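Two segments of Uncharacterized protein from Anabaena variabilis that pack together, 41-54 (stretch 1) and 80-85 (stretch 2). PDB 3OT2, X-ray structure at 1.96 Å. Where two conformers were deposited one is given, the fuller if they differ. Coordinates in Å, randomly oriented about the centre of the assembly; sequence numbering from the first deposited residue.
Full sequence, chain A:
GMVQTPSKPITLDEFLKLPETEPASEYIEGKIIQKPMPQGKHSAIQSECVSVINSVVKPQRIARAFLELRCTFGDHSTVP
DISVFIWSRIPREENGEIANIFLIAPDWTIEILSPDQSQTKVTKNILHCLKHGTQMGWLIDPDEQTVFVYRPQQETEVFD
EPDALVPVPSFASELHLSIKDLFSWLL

Stretch 1 41-54: KHSAIQSECVSVIN
Stretch 2 80-85: PDISVF

How do the two backbones lie against each other? Residues 41-54 form one continuous stretch of α-helix, with phi near -60° and psi near -45° throughout and successive i to i-4 hydrogen bonds such as Q46 N to H42 O at 2.9 Å and C49 N to I45 O at 2.9 Å. In stretch 2, P80 (phi/psi -59/149) and D81 (-54/-44) lead into an extended strand, 82-85, with phi between -118 and -138° and psi near 130°. Helix and strand run almost parallel, their N-to-C directions 12° apart and their axes 9.8 Å apart at closest approach. The register is set by Q46 CA to D81 CA at 7.1 Å, V50 CA to I82 CA at 6.9 Å and I53 CA to V84 CA at 8.6 Å.

What happens where stretch 2 begins? P80 points away from the helix and makes no contact, but D81 points toward it and receives two hydrogen bonds. The D81 side chain, with chi1 -73° (m) and chi2 -21°, places D81 OD2 2.7 Å from H42 NE2, near the plane of the imidazole and at its edge, so the ring nitrogen donates with an N-H...acceptor angle of 154°. The CA-to-CB bond of H42 points sideways relative to stretch 2, yet chi1 -174° (t) and chi2 -91° bring the end of its ring nearer. One turn later Q46 points toward stretch 2 and is extended, with chi1 -168° and chi2 -176° (both t) and chi3 21°; its NE2 donates to the backbone D81 O at 2.9 Å and 155°. The same aspartate is thus held through both its carboxylate and its carbonyl, by residues four apart on one helical face.

Why does I82 meet several helix residues at once? It points toward the helix as the strand begins, and its chi1 -54° (m) and chi2 157° (t) carry CD1 in among the side chains and backbone of Q46, C49 and V50. I82 CD1 lies 3.6 Å from Q46 O and 3.7 Å from C49 CB, while I82 CG1 lies 3.5 Å from V50 CG2. C49 (chi1 -158°, t) points toward the strand; V50 (chi1 -176°, t) stands sideways but still reaches it. These are van der Waals contacts between apolar groups, apart from the carbonyl oxygen of Q46, and I82 has the largest area covered by the other stretch, 89 Å² of the 346 Å² buried in all.

How does the contact finish along the strand? The alternation of an extended chain puts S83 (chi1 -78°, m) out of reach and returns V84 to the helix side. V84, with chi1 -168° (t), sets CG1 4.2 Å from CG2 of I53. I53 is buried and points toward the strand from its CA-to-CB bond, with chi1 -67° (m) and chi2 161° (t). F85 (chi1 -72°, m; chi2 86°) is again out of reach. Along stretch 2 the hydrogen bonds at D81 are followed by mainly apolar packing at I82 and then the apolar contact of V84 with I53.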

# COMPACT_ATOMS: atom_id res chain seq x y z
N LYS A 41 20.83 4.98 1.60
CA LYS A 41 19.88 4.53 2.64
C LYS A 41 19.34 3.16 2.32
O LYS A 41 19.38 2.26 3.16
CB LYS A 41 18.74 5.55 2.81
CG LYS A 41 19.15 6.75 3.70
CD LYS A 41 18.26 7.99 3.56
CE LYS A 41 16.91 7.88 4.22
NZ LYS A 41 16.26 9.22 4.37
N HIS A 42 18.92 2.97 1.06
CA HIS A 42 18.40 1.71 0.55
C HIS A 42 19.42 0.56 0.75
O HIS A 42 19.07 -0.47 1.33
CB HIS A 42 18.03 1.86 -0.92
CG HIS A 42 17.37 0.65 -1.47
ND1 HIS A 42 18.09 -0.36 -2.07
CD2 HIS A 42 16.06 0.30 -1.45
CE1 HIS A 42 17.21 -1.28 -2.40
NE2 HIS A 42 15.98 -0.93 -2.05
N SER A 43 20.68 0.78 0.33
CA SER A 43 21.76 -0.20 0.44
C SER A 43 22.07 -0.56 1.88
O SER A 43 22.34 -1.72 2.15
CB SER A 43 23.03 0.32 -0.22
OG SER A 43 22.85 0.43 -1.62
N ALA A 44 22.06 0.43 2.78
CA ALA A 44 22.38 0.21 4.19
C ALA A 44 21.38 -0.76 4.84
O ALA A 44 21.80 -1.72 5.49
CB ALA A 44 22.41 1.54 4.94
N ILE A 45 20.08 -0.53 4.62
CA ILE A 45 19.01 -1.39 5.14
C ILE A 45 19.04 -2.75 4.44
O ILE A 45 18.93 -3.77 5.11
CB ILE A 45 17.63 -0.69 5.01
CG1 ILE A 45 17.55 0.46 6.08
CG2 ILE A 45 16.47 -1.72 5.18
CD1 ILE A 45 16.31 1.32 6.03
N GLN A 46 19.20 -2.76 3.10
CA GLN A 46 19.20 -3.99 2.32
C GLN A 46 20.33 -4.96 2.75
O GLN A 46 20.02 -6.13 2.97
CB GLN A 46 19.33 -3.68 0.84
CG GLN A 46 19.05 -4.87 -0.06
CD GLN A 46 19.28 -4.53 -1.51
OE1 GLN A 46 19.99 -3.58 -1.85
NE2 GLN A 46 18.72 -5.32 -2.41
N SER A 47 21.60 -4.47 2.84
CA SER A 47 22.74 -5.32 3.19
C SER A 47 22.63 -5.85 4.62
O SER A 47 22.88 -7.04 4.85
CB SER A 47 24.06 -4.57 3.00
OG SER A 47 24.28 -4.32 1.62
N GLU A 48 22.23 -4.99 5.57
CA GLU A 48 22.10 -5.40 6.96
C GLU A 48 20.94 -6.36 7.17
O GLU A 48 21.02 -7.26 8.00
CB GLU A 48 21.94 -4.17 7.86
CG GLU A 48 22.17 -4.48 9.33
CD GLU A 48 23.49 -5.10 9.73
OE1 GLU A 48 24.51 -4.82 9.06
OE2 GLU A 48 23.50 -5.85 10.72
N CYS A 49 19.85 -6.15 6.43
CA CYS A 49 18.67 -6.99 6.52
C CYS A 49 18.97 -8.42 6.08
O CYS A 49 18.54 -9.35 6.76
CB CYS A 49 17.56 -6.38 5.69
SG CYS A 49 15.92 -6.91 6.17
N VAL A 50 19.71 -8.61 4.95
CA VAL A 50 20.09 -9.94 4.44
C VAL A 50 21.00 -10.64 5.47
O VAL A 50 20.84 -11.83 5.73
CB VAL A 50 20.79 -9.86 3.05
CG1 VAL A 50 21.09 -11.24 2.50
CG2 VAL A 50 19.93 -9.11 2.07
N SER A 51 21.95 -9.88 6.05
CA SER A 51 22.92 -10.35 7.02
C SER A 51 22.22 -10.86 8.29
O SER A 51 22.49 -11.98 8.74
CB SER A 51 23.90 -9.22 7.35
OG SER A 51 24.79 -9.58 8.38
N VAL A 52 21.30 -10.06 8.83
CA VAL A 52 20.57 -10.39 10.06
C VAL A 52 19.66 -11.64 9.84
O VAL A 52 19.71 -12.57 10.64
CB VAL A 52 19.82 -9.16 10.60
CG1 VAL A 52 18.84 -9.55 11.69
CG2 VAL A 52 20.80 -8.13 11.14
N ILE A 53 18.89 -11.68 8.73
CA ILE A 53 18.05 -12.84 8.44
C ILE A 53 18.91 -14.12 8.31
O ILE A 53 18.61 -15.14 8.96
CB ILE A 53 17.17 -12.61 7.18
CG1 ILE A 53 16.12 -11.50 7.46
CG2 ILE A 53 16.48 -13.93 6.74
CD1 ILE A 53 15.57 -10.93 6.23
N ASN A 54 19.98 -14.07 7.52
CA ASN A 54 20.83 -15.24 7.30
C ASN A 54 21.53 -15.71 8.58
O ASN A 54 21.64 -16.92 8.80
CB ASN A 54 21.85 -14.99 6.19
CG ASN A 54 21.28 -15.24 4.81
OD1 ASN A 54 20.38 -16.05 4.62
ND2 ASN A 54 21.84 -14.59 3.80
N PRO A 80 12.95 -9.02 -6.37
CA PRO A 80 12.74 -8.40 -5.05
C PRO A 80 14.07 -7.94 -4.47
O PRO A 80 15.09 -8.57 -4.75
CB PRO A 80 12.13 -9.54 -4.22
CG PRO A 80 11.50 -10.43 -5.20
CD PRO A 80 12.45 -10.41 -6.38
N ASP A 81 14.07 -6.85 -3.68
CA ASP A 81 15.31 -6.39 -3.05
C ASP A 81 15.95 -7.57 -2.26
O ASP A 81 17.16 -7.79 -2.35
CB ASP A 81 15.04 -5.18 -2.13
CG ASP A 81 14.76 -3.88 -2.87
OD1 ASP A 81 15.16 -3.76 -4.06
OD2 ASP A 81 14.19 -2.96 -2.24
N ILE A 82 15.11 -8.32 -1.50
CA ILE A 82 15.53 -9.51 -0.74
C ILE A 82 14.47 -10.58 -0.91
O ILE A 82 13.29 -10.30 -0.73
CB ILE A 82 15.79 -9.24 0.76
CG1 ILE A 82 16.80 -8.09 0.97
CG2 ILE A 82 16.24 -10.53 1.52
CD1 ILE A 82 16.68 -7.43 2.30
N SER A 83 14.89 -11.79 -1.27
CA SER A 83 14.05 -12.98 -1.38
C SER A 83 14.53 -14.01 -0.39
O SER A 83 15.72 -14.32 -0.34
CB SER A 83 14.16 -13.55 -2.80
OG SER A 83 13.36 -12.75 -3.64
N VAL A 84 13.61 -14.56 0.41
CA VAL A 84 13.97 -15.57 1.40
C VAL A 84 13.23 -16.87 1.04
O VAL A 84 12.01 -16.87 0.84
CB VAL A 84 13.70 -15.12 2.88
CG1 VAL A 84 14.36 -16.08 3.86
CG2 VAL A 84 14.20 -13.70 3.13
N PHE A 85 13.99 -17.96 0.91
CA PHE A 85 13.42 -19.28 0.57
C PHE A 85 13.75 -20.28 1.63
O PHE A 85 14.91 -20.37 2.02
CB PHE A 85 14.00 -19.79 -0.77
CG PHE A 85 13.52 -19.07 -2.00
CD1 PHE A 85 14.15 -17.91 -2.44
CD2 PHE A 85 12.46 -19.56 -2.75
CE1 PHE A 85 13.71 -17.24 -3.57
CE2 PHE A 85 12.03 -18.90 -3.90
CZ PHE A 85 12.66 -17.75 -4.30